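Local coordinates for metallopeptidase containing co-catalytic metalloactive site (Shewanella denitrificans OS217, PDB 3B2Y), which is probably a zinc-dependent metallocarboxypeptidase or related hydrolase of the peptidase M14 family, with a nickel ion bound in this crystal, at residues L69-G74 / V101-L106; M86-R91 / R256-S261; L174-Y179 / P248-F253; Y181-T186 / N224-S229. All coordinates share one frame; numbering follows the deposited sequence.

Contact 1. Residues L69-G74 / V101-L106; sequences LLISSG and VNLSLL
L69, L106 and I71 account for about half of the surface shared by the parallel strands 69-73 and 102-106, a worked case of regular backbone pairing combined with two different faces. L69 reaches past the first bridge to V101. Its CG stands anti to the carbonyl carbon (chi1 -55°), which brings L69 CG to 3.7 Å from V101 CG2, and the two side chains cross at about a right angle. Nearer the backbone, L69 CB rests 4.0 Å from L103 CD1, a methyl that I71 shares, its own CD1 lying 3.9 Å away from L103 CD1. I71 then runs beside L105, both pointing the same way, with I71 CB 4.0 Å from L105 CD2. Helix 253-271 lies over this aliphatic face through F267 and I268, and helix 81-92 through M86 and L90.

L106 belongs to the other face, where its CB meets S72 CB at 4.0 Å, while L70 CD1 packs 3.7 Å from S104 CB. F230 of helix 230-236 touches L70, S72 and L106, and S104 OG is bound to Q58.

Five backbone hydrogen bonds form the ladder; the shortest, S104 N to L69 O, is 2.7 Å. The strands end a beta-alpha-beta unit whose helix is 81-92, and the metal ligands H76 and E79 soon follow strand 68-73. The chemistry is that of a buried sheet: L69, I71 and S73 bond to 102-106 through their backbones, L70 and S72 to strand 165-172, and the aliphatic face backs one where leucines mix with S72 and S104.

Contact 2. Residues M86-R91 / R256-S261; sequences MLHFLR and RVQANS
The imidazole of H88 meets S261 at its edge, with the serine hydroxyl in the ring plane: H88 ND1 and S261 OG are 3.0 Å apart in a nearly straight hydrogen bond (167°) that either could donate. V257 CG1 approaches the same ring obliquely and touches H88 CB at 3.7 Å. The F89 ring is also met at a slant, by S261 O, which lies 3.7 Å from F89 CD1. S261 OG stands anti to its backbone N (chi1 -175°), and this puts it 3.3 Å from F89 CA, wedged against the helix backbone as well as bound to the histidine. An alanine in place of H88 would keep the touch of CB on V257 but would probably leave S261 OG without its imidazole partner.

S261 sits at the crossing, between H88 and F89; the axes of helical segments 86-91 and 256-261 approach to 8.2 Å, with a crossing angle of -61°. Around this point V257 also reaches W84, and M264 packs on both M86 and F89. L87 and R91 of helix 81-92 turn to helix 25-39. Beyond the crossing, R256 forms a salt bridge with E171, while N260 ties helix 253-271 to T247 of strand 242-248.

Contact 3. Residues L174-Y179 / P248-F253; sequences LMNETY and PGQEDF
M175 and P248 bring two irregular loops together, their CA atoms 4.6 Å apart. The chain from P248 to E251 folds into a type I beta turn, closed by a weak bond from E251 N to P248 O. Its third residue turns its N-H outward to the facing loop, where Q250 N donates to M175 O at 3.1 Å.

The side chains fit round this one bond. P248 presses its ring carbons on the opposing peptides, with P248 CB only 3.1 Å from M175 O and 3.3 Å from N176 C, while P248 CD faces T178 CB at 4.1 Å. The side chains of N176 and Q250 cross obliquely with their amide planes 80° apart; N176 brings its OD1 against the Q250 methylene, 3.6 Å from Q250 CB. Q250 CG, anti to the carbonyl carbon (chi1 -69°), comes to 3.4 Å from L174 O; its NE2 binds V173 O.

T178 OG1 bonds to the carbonyl of E246, the predicted proton donor/acceptor, and so places this junction beside the probable active site. The chemistry is that of loop joining loop: one backbone hydrogen bond ties the two, and the proline ring and the aliphatic parts of polar residues pack against the peptides.

Contact 4. Residues Y181-T186 / N224-S229; sequences YSFEPT and NHFDTS
F183 and F226 each hold CG anti to the carbonyl carbon (chi1 -51° and -67°), and from these positions their rings meet in a T-shaped, edge-to-face pair. The edge is that of F183: its CD2 stands 3.7 Å above the F226 plane, offset toward the rim, with the two planes at 72°. Next to this, F183 CE2 comes 3.3 Å from the carbonyl oxygen H225 O.

N224, with a positive phi, curls its amide back across the end of the strand, where it offers a carbonyl and an N-H to the backbone of E184, much as a peptide group would. N224 ND2 donates to E184 O at 3.1 Å, with the acceptor in the amide plane, while E184 N gives OD1 a weak bond. The backbone adds a hydrogen bond from N224 N to S182 O, 2.7 Å long. A water joins S182 O to H225 N and lies over one face of the F183 ring. An alanine in place of N224 would probably leave E184 O without the amide N-H and E184 N without its weak partner, the E184 peptide groups less firmly held on this side.

Further on, D227 OD1 accepts from S229 N, making an Asx turn, and also from S229 OG, just where S229 caps helix 230-236. F226 packs on A232, V235 and R236 of that helix. Strand 179-183 itself runs between antiparallel strand 242-248, which F183 joins at A242, and parallel strand 221-223, which S182 joins at I222; the loop 224-229 leaves that outermost strand for the helix.

How the contacts relate
Contact 1 is the buried core of the group, a strand pairing within the central mixed sheet, whereas contacts 2, 3 and 4 are partly buried. Contacts 1 and 2 share the beta-alpha-beta unit: helix 81-92 packs on the strands of contact 1, and helix 253-271 also covers them. Contact 3 joins contact 2 through R256, whose NH1 probably bonds to E251 O. Contact 4, nested in the loop that contact 3 closes, lies at the opposite edge of the same sheet, where strand 179-183 meets the loop after strand 221-223. The chemistry follows place: a regular ladder inside, one side-chain hydrogen bond between helices, and mixed backbone, amide, water or aromatic contacts in the outer loops.

Contact 1. Residues L69-G74 / V101-L106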
# COMPACT_ATOMS: atom_id res chain seq x y z
N LEU A 69 6.71 8.29 8.06
CA LEU A 69 5.60 7.47 7.65
C LEU A 69 5.97 6.91 6.28
O LEU A 69 6.66 7.58 5.48
CB LEU A 69 4.30 8.24 7.50
CG LEU A 69 3.78 9.06 8.66
CD1 LEU A 69 2.49 9.76 8.20
CD2 LEU A 69 3.55 8.23 9.91
N LEU A 70 5.55 5.69 6.07
CA LEU A 70 5.70 4.95 4.85
C LEU A 70 4.32 4.56 4.32
O LEU A 70 3.52 4.02 5.05
CB LEU A 70 6.57 3.72 5.10
CG LEU A 70 6.78 2.77 3.90
CD1 LEU A 70 7.51 3.51 2.77
CD2 LEU A 70 7.56 1.51 4.37
N ILE A 71 4.09 4.73 3.02
CA ILE A 71 2.92 4.17 2.35
C ILE A 71 3.45 3.32 1.19
O ILE A 71 4.38 3.73 0.46
CB ILE A 71 1.98 5.27 1.74
CG1 ILE A 71 1.51 6.24 2.82
CG2 ILE A 71 0.73 4.66 1.09
CD1 ILE A 71 0.87 7.52 2.21
N SER A 72 2.96 2.09 1.14
CA SER A 72 3.35 1.14 0.13
C SER A 72 2.13 0.55 -0.56
O SER A 72 1.02 0.50 -0.03
CB SER A 72 4.19 0.02 0.75
OG SER A 72 3.42 -0.68 1.74
N SER A 73 2.36 0.04 -1.76
CA SER A 73 1.30 -0.66 -2.46
C SER A 73 1.92 -1.51 -3.54
O SER A 73 3.17 -1.59 -3.64
CB SER A 73 0.32 0.34 -3.08
OG SER A 73 -0.86 -0.28 -3.55
N GLY A 74 1.05 -2.07 -4.36
CA GLY A 74 1.46 -2.87 -5.54
C GLY A 74 2.28 -4.10 -5.21
O GLY A 74 3.11 -4.48 -5.98
N VAL A 101 6.12 16.19 7.82
CA VAL A 101 6.26 14.74 7.85
C VAL A 101 7.35 14.26 6.92
O VAL A 101 7.53 14.79 5.80
CB VAL A 101 4.89 14.05 7.57
CG1 VAL A 101 4.41 14.38 6.17
CG2 VAL A 101 4.94 12.49 7.79
N ASN A 102 8.11 13.26 7.36
CA ASN A 102 9.03 12.56 6.44
C ASN A 102 8.21 11.47 5.79
O ASN A 102 8.01 10.43 6.37
CB ASN A 102 10.21 11.99 7.20
CG ASN A 102 11.00 13.04 7.91
OD1 ASN A 102 11.38 14.06 7.31
ND2 ASN A 102 11.32 12.79 9.19
N LEU A 103 7.63 11.75 4.64
CA LEU A 103 6.75 10.75 4.00
C LEU A 103 7.58 9.97 2.99
O LEU A 103 8.30 10.57 2.18
CB LEU A 103 5.52 11.38 3.34
CG LEU A 103 4.47 10.45 2.68
CD1 LEU A 103 3.97 9.39 3.69
CD2 LEU A 103 3.27 11.22 2.21
N SER A 104 7.57 8.66 3.15
CA SER A 104 8.21 7.75 2.19
C SER A 104 7.15 6.98 1.42
O SER A 104 6.11 6.68 1.97
CB SER A 104 9.15 6.87 2.96
OG SER A 104 10.23 7.66 3.54
N LEU A 105 7.41 6.72 0.14
CA LEU A 105 6.42 6.08 -0.77
C LEU A 105 7.08 4.93 -1.54
O LEU A 105 8.19 5.05 -2.00
CB LEU A 105 5.90 7.12 -1.74
CG LEU A 105 5.27 8.36 -1.13
CD1 LEU A 105 5.13 9.43 -2.19
CD2 LEU A 105 3.95 7.98 -0.50
N LEU A 106 6.45 3.78 -1.53
CA LEU A 106 6.90 2.54 -2.21
C LEU A 106 5.69 2.11 -3.09
O LEU A 106 4.89 1.28 -2.73
CB LEU A 106 7.32 1.52 -1.14
CG LEU A 106 8.07 0.26 -1.45
CD1 LEU A 106 9.49 0.61 -1.96
CD2 LEU A 106 8.21 -0.51 -0.14

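Contact 2. Residues M86-R91 / R256-S261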
# COMPACT_ATOMS: atom_id res chain seq x y z
N MSE A 86 -2.29 5.72 -5.11
CA MSE A 86 -1.18 6.57 -4.68
C MSE A 86 -0.88 7.71 -5.63
O MSE A 86 -0.57 8.80 -5.21
CB MSE A 86 0.07 5.74 -4.44
CG MSE A 86 1.05 6.48 -3.51
SE MSE A 86 2.60 5.37 -3.14
CE MSE A 86 1.56 3.78 -2.51
N LEU A 87 -0.93 7.43 -6.92
CA LEU A 87 -0.75 8.47 -7.92
C LEU A 87 -1.81 9.57 -7.82
O LEU A 87 -1.49 10.77 -7.98
CB LEU A 87 -0.70 7.84 -9.30
CG LEU A 87 -0.28 8.66 -10.50
CD1 LEU A 87 1.00 9.45 -10.21
CD2 LEU A 87 -0.08 7.65 -11.62
N HIS A 88 -3.06 9.18 -7.53
CA HIS A 88 -4.16 10.12 -7.34
C HIS A 88 -3.89 10.99 -6.10
O HIS A 88 -3.99 12.21 -6.13
CB HIS A 88 -5.48 9.31 -7.17
CG HIS A 88 -6.71 10.16 -7.08
ND1 HIS A 88 -7.27 10.51 -5.86
CD2 HIS A 88 -7.48 10.73 -8.03
CE1 HIS A 88 -8.34 11.26 -6.07
NE2 HIS A 88 -8.49 11.41 -7.38
N PHE A 89 -3.39 10.33 -5.06
CA PHE A 89 -3.03 10.95 -3.79
C PHE A 89 -1.93 11.98 -4.01
O PHE A 89 -2.07 13.11 -3.61
CB PHE A 89 -2.63 9.86 -2.82
CG PHE A 89 -2.12 10.35 -1.53
CD1 PHE A 89 -2.95 11.01 -0.67
CD2 PHE A 89 -0.80 10.14 -1.18
CE1 PHE A 89 -2.47 11.47 0.53
CE2 PHE A 89 -0.32 10.59 0.03
CZ PHE A 89 -1.16 11.25 0.88
N LEU A 90 -0.88 11.59 -4.71
CA LEU A 90 0.26 12.46 -5.07
C LEU A 90 -0.16 13.66 -5.91
O LEU A 90 0.31 14.80 -5.70
CB LEU A 90 1.30 11.68 -5.86
CG LEU A 90 2.00 10.63 -5.02
CD1 LEU A 90 3.08 9.98 -5.84
CD2 LEU A 90 2.55 11.19 -3.72
N ARG A 91 -1.08 13.44 -6.83
CA ARG A 91 -1.60 14.56 -7.61
C ARG A 91 -2.22 15.64 -6.73
O ARG A 91 -2.16 16.81 -7.10
CB ARG A 91 -2.58 14.09 -8.71
CG ARG A 91 -1.92 13.32 -9.82
CD ARG A 91 -2.66 13.43 -11.12
NE ARG A 91 -1.97 12.63 -12.13
CZ ARG A 91 -2.52 12.17 -13.27
NH1 ARG A 91 -3.79 12.41 -13.57
NH2 ARG A 91 -1.77 11.45 -14.09
N ARG A 256 -12.40 2.87 -6.41
CA ARG A 256 -11.38 2.22 -5.58
C ARG A 256 -10.15 3.07 -5.50
O ARG A 256 -9.58 3.17 -4.43
CB ARG A 256 -11.01 0.83 -6.12
CG ARG A 256 -12.05 -0.27 -5.74
CD ARG A 256 -12.31 -1.21 -6.90
NE ARG A 256 -11.08 -1.83 -7.35
CZ ARG A 256 -10.95 -2.47 -8.51
NH1 ARG A 256 -11.99 -2.63 -9.30
NH2 ARG A 256 -9.78 -2.92 -8.91
N VAL A 257 -9.84 3.75 -6.59
CA VAL A 257 -8.71 4.67 -6.66
C VAL A 257 -8.95 5.80 -5.69
O VAL A 257 -8.07 6.10 -4.88
CB VAL A 257 -8.52 5.20 -8.11
CG1 VAL A 257 -7.52 6.34 -8.13
CG2 VAL A 257 -8.06 4.03 -9.04
N GLN A 258 -10.18 6.32 -5.71
CA GLN A 258 -10.58 7.38 -4.79
C GLN A 258 -10.53 6.97 -3.33
O GLN A 258 -10.04 7.73 -2.50
CB GLN A 258 -11.98 7.93 -5.17
CG GLN A 258 -11.93 8.74 -6.46
CD GLN A 258 -13.32 8.97 -7.06
OE1 GLN A 258 -14.26 8.19 -6.86
NE2 GLN A 258 -13.45 10.07 -7.78
N ALA A 259 -11.03 5.78 -3.01
CA ALA A 259 -11.03 5.26 -1.67
C ALA A 259 -9.60 5.05 -1.11
O ALA A 259 -9.34 5.40 0.05
CB ALA A 259 -11.85 3.96 -1.58
N ASN A 260 -8.74 4.45 -1.91
CA ASN A 260 -7.29 4.31 -1.58
C ASN A 260 -6.62 5.65 -1.27
O ASN A 260 -5.96 5.80 -0.22
CB ASN A 260 -6.56 3.60 -2.71
CG ASN A 260 -6.66 2.08 -2.60
OD1 ASN A 260 -5.89 1.46 -1.86
ND2 ASN A 260 -7.58 1.48 -3.31
N SER A 261 -6.86 6.62 -2.12
CA SER A 261 -6.34 7.97 -1.94
C SER A 261 -6.87 8.59 -0.63
O SER A 261 -6.12 9.25 0.07
CB SER A 261 -6.70 8.83 -3.17
OG SER A 261 -6.11 10.12 -3.08

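Contact 3. Residues L174-Y179 / P248-F253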
# COMPACT_ATOMS: atom_id res chain seq x y z
N LEU A 174 -12.13 -10.23 -5.07
CA LEU A 174 -13.44 -10.83 -5.23
C LEU A 174 -14.50 -10.21 -4.30
O LEU A 174 -15.70 -10.50 -4.41
CB LEU A 174 -13.30 -12.35 -5.01
CG LEU A 174 -12.38 -13.13 -5.93
CD1 LEU A 174 -12.56 -14.64 -5.72
CD2 LEU A 174 -12.55 -12.78 -7.42
N MSE A 175 -14.08 -9.30 -3.44
CA MSE A 175 -14.98 -8.70 -2.43
C MSE A 175 -15.81 -7.57 -3.02
O MSE A 175 -15.37 -6.93 -3.98
CB MSE A 175 -14.18 -8.14 -1.23
CG MSE A 175 -13.68 -9.19 -0.29
SE MSE A 175 -15.17 -9.98 0.65
CE MSE A 175 -15.34 -8.61 2.05
N ASN A 176 -17.01 -7.36 -2.48
CA ASN A 176 -17.78 -6.10 -2.69
C ASN A 176 -17.76 -5.12 -1.51
O ASN A 176 -18.17 -3.97 -1.67
CB ASN A 176 -19.24 -6.41 -3.04
CG ASN A 176 -19.40 -6.94 -4.44
OD1 ASN A 176 -19.53 -6.16 -5.39
ND2 ASN A 176 -19.34 -8.25 -4.58
N GLU A 177 -17.29 -5.58 -0.35
CA GLU A 177 -17.25 -4.83 0.88
C GLU A 177 -15.81 -4.55 1.27
O GLU A 177 -14.90 -5.25 0.80
CB GLU A 177 -17.92 -5.64 1.99
CG GLU A 177 -19.44 -5.75 1.88
CD GLU A 177 -19.98 -6.92 2.68
OE1 GLU A 177 -19.26 -7.95 2.81
OE2 GLU A 177 -21.14 -6.83 3.14
N THR A 178 -15.60 -3.52 2.10
CA THR A 178 -14.27 -3.12 2.51
C THR A 178 -13.89 -3.46 3.97
O THR A 178 -14.73 -3.67 4.87
CB THR A 178 -14.08 -1.61 2.26
OG1 THR A 178 -12.70 -1.26 2.32
CG2 THR A 178 -14.89 -0.79 3.32
N TYR A 179 -12.56 -3.48 4.21
CA TYR A 179 -12.11 -3.71 5.57
C TYR A 179 -10.66 -3.28 5.66
O TYR A 179 -10.09 -2.89 4.67
CB TYR A 179 -12.32 -5.18 6.03
CG TYR A 179 -11.62 -6.20 5.20
CD1 TYR A 179 -12.15 -6.64 3.99
CD2 TYR A 179 -10.41 -6.76 5.62
CE1 TYR A 179 -11.50 -7.59 3.21
CE2 TYR A 179 -9.77 -7.74 4.87
CZ TYR A 179 -10.31 -8.15 3.66
OH TYR A 179 -9.65 -9.10 2.91
N PRO A 248 -12.59 -3.36 -2.22
CA PRO A 248 -13.25 -4.46 -2.92
C PRO A 248 -13.03 -4.42 -4.42
O PRO A 248 -13.41 -3.43 -5.07
CB PRO A 248 -14.73 -4.24 -2.61
CG PRO A 248 -14.84 -2.78 -2.23
CD PRO A 248 -13.53 -2.32 -1.78
N GLY A 249 -12.47 -5.49 -4.98
CA GLY A 249 -12.13 -5.49 -6.41
C GLY A 249 -13.30 -5.63 -7.38
O GLY A 249 -13.16 -5.41 -8.61
N GLN A 250 -14.45 -6.03 -6.84
CA GLN A 250 -15.66 -6.19 -7.64
C GLN A 250 -16.44 -4.91 -7.78
O GLN A 250 -17.51 -4.91 -8.34
CB GLN A 250 -16.54 -7.30 -7.05
CG GLN A 250 -15.89 -8.66 -7.22
CD GLN A 250 -15.53 -8.92 -8.67
OE1 GLN A 250 -16.41 -8.92 -9.54
NE2 GLN A 250 -14.23 -9.09 -8.94
N GLU A 251 -15.90 -3.82 -7.24
CA GLU A 251 -16.51 -2.51 -7.33
C GLU A 251 -15.80 -1.66 -8.39
O GLU A 251 -14.87 -2.12 -9.04
CB GLU A 251 -16.51 -1.85 -5.93
CG GLU A 251 -17.77 -2.20 -5.12
CD GLU A 251 -19.04 -1.47 -5.64
OE1 GLU A 251 -19.45 -1.72 -6.80
OE2 GLU A 251 -19.62 -0.65 -4.90
N ASP A 252 -16.33 -0.45 -8.63
CA ASP A 252 -15.86 0.44 -9.68
C ASP A 252 -14.38 0.88 -9.44
O ASP A 252 -14.04 1.34 -8.37
CB ASP A 252 -16.79 1.66 -9.80
CG ASP A 252 -16.28 2.71 -10.78
OD1 ASP A 252 -16.55 2.57 -12.00
OD2 ASP A 252 -15.60 3.67 -10.35
N PHE A 253 -13.56 0.73 -10.47
CA PHE A 253 -12.14 0.95 -10.35
C PHE A 253 -11.83 2.35 -9.89
O PHE A 253 -11.07 2.54 -8.98
CB PHE A 253 -11.42 0.66 -11.68
CG PHE A 253 -9.93 0.72 -11.58
CD1 PHE A 253 -9.22 -0.27 -10.92
CD2 PHE A 253 -9.23 1.83 -12.04
CE1 PHE A 253 -7.86 -0.21 -10.80
CE2 PHE A 253 -7.85 1.90 -11.91
CZ PHE A 253 -7.16 0.90 -11.29

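Contact 4. Residues Y181-T186 / N224-S229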
# COMPACT_ATOMS: atom_id res chain seq x y z
N TYR A 181 -6.93 -4.23 7.93
CA TYR A 181 -6.12 -4.86 8.96
C TYR A 181 -5.43 -3.77 9.76
O TYR A 181 -4.91 -2.84 9.18
CB TYR A 181 -5.00 -5.67 8.33
CG TYR A 181 -5.40 -6.88 7.56
CD1 TYR A 181 -5.73 -6.80 6.21
CD2 TYR A 181 -5.41 -8.11 8.17
CE1 TYR A 181 -6.06 -7.92 5.51
CE2 TYR A 181 -5.72 -9.24 7.47
CZ TYR A 181 -6.05 -9.16 6.16
OH TYR A 181 -6.39 -10.33 5.49
N SER A 182 -5.33 -3.88 11.07
CA SER A 182 -4.62 -2.86 11.83
C SER A 182 -3.77 -3.45 12.96
O SER A 182 -4.06 -4.52 13.46
CB SER A 182 -5.61 -1.81 12.37
OG SER A 182 -6.16 -2.22 13.57
N PHE A 183 -2.73 -2.72 13.34
CA PHE A 183 -1.80 -3.06 14.43
C PHE A 183 -1.58 -1.79 15.26
O PHE A 183 -1.18 -0.76 14.74
CB PHE A 183 -0.45 -3.58 13.88
CG PHE A 183 -0.57 -4.70 12.84
CD1 PHE A 183 -0.99 -4.43 11.53
CD2 PHE A 183 -0.28 -5.99 13.17
CE1 PHE A 183 -1.09 -5.44 10.59
CE2 PHE A 183 -0.39 -6.98 12.25
CZ PHE A 183 -0.79 -6.69 10.96
N GLU A 184 -1.91 -1.87 16.55
CA GLU A 184 -1.59 -0.82 17.53
C GLU A 184 -1.08 -1.51 18.78
O GLU A 184 -1.48 -2.66 19.06
CB GLU A 184 -2.83 0.02 17.90
CG GLU A 184 -3.55 0.62 16.68
CD GLU A 184 -4.59 1.67 17.05
OE1 GLU A 184 -4.38 2.43 18.02
OE2 GLU A 184 -5.63 1.74 16.36
N PRO A 185 -0.24 -0.82 19.56
CA PRO A 185 0.24 -1.40 20.82
C PRO A 185 -0.77 -1.18 21.95
O PRO A 185 -0.45 -0.57 22.96
CB PRO A 185 1.54 -0.62 21.08
CG PRO A 185 1.22 0.75 20.56
CD PRO A 185 0.32 0.52 19.34
N THR A 186 -1.97 -1.71 21.77
CA THR A 186 -3.08 -1.56 22.69
C THR A 186 -3.90 -2.84 22.58
O THR A 186 -3.73 -3.59 21.60
CB THR A 186 -3.97 -0.29 22.35
OG1 THR A 186 -4.55 -0.42 21.05
CG2 THR A 186 -3.16 1.00 22.41
N ASN A 224 -4.39 -6.70 14.96
CA ASN A 224 -3.21 -7.33 15.53
C ASN A 224 -3.09 -8.80 15.15
O ASN A 224 -2.69 -9.62 15.96
CB ASN A 224 -3.15 -7.15 17.04
CG ASN A 224 -2.54 -5.80 17.45
OD1 ASN A 224 -1.97 -5.08 16.63
ND2 ASN A 224 -2.63 -5.48 18.72
N HIS A 225 -3.41 -9.10 13.90
CA HIS A 225 -3.23 -10.44 13.36
C HIS A 225 -1.84 -10.50 12.68
O HIS A 225 -1.67 -10.00 11.61
CB HIS A 225 -4.33 -10.71 12.32
CG HIS A 225 -4.14 -11.99 11.55
ND1 HIS A 225 -4.60 -13.21 12.00
CD2 HIS A 225 -3.54 -12.23 10.35
CE1 HIS A 225 -4.30 -14.15 11.12
NE2 HIS A 225 -3.64 -13.58 10.11
N PHE A 226 -0.88 -11.11 13.34
CA PHE A 226 0.47 -11.22 12.79
C PHE A 226 0.66 -12.41 11.88
O PHE A 226 0.22 -13.49 12.13
CB PHE A 226 1.51 -11.17 13.87
CG PHE A 226 1.62 -9.86 14.54
CD1 PHE A 226 0.73 -9.49 15.50
CD2 PHE A 226 2.63 -8.98 14.22
CE1 PHE A 226 0.82 -8.28 16.11
CE2 PHE A 226 2.72 -7.79 14.85
CZ PHE A 226 1.81 -7.45 15.79
N ASP A 227 1.34 -12.18 10.78
CA ASP A 227 1.66 -13.21 9.82
C ASP A 227 3.04 -12.85 9.27
O ASP A 227 3.81 -12.17 9.96
CB ASP A 227 0.59 -13.22 8.75
CG ASP A 227 0.47 -11.91 8.04
OD1 ASP A 227 1.21 -10.94 8.39
OD2 ASP A 227 -0.36 -11.86 7.09
N THR A 228 3.38 -13.28 8.05
CA THR A 228 4.73 -12.98 7.52
C THR A 228 4.76 -11.87 6.46
O THR A 228 5.66 -11.81 5.62
CB THR A 228 5.45 -14.22 6.94
OG1 THR A 228 4.82 -14.64 5.71
CG2 THR A 228 5.52 -15.33 7.95
N SER A 229 3.78 -10.99 6.53
CA SER A 229 3.60 -9.91 5.60
C SER A 229 4.63 -8.81 5.89
O SER A 229 5.25 -8.75 6.98
CB SER A 229 2.21 -9.32 5.76
OG SER A 229 2.09 -8.72 7.04
O HOH W 1 -3.98 -7.02 11.87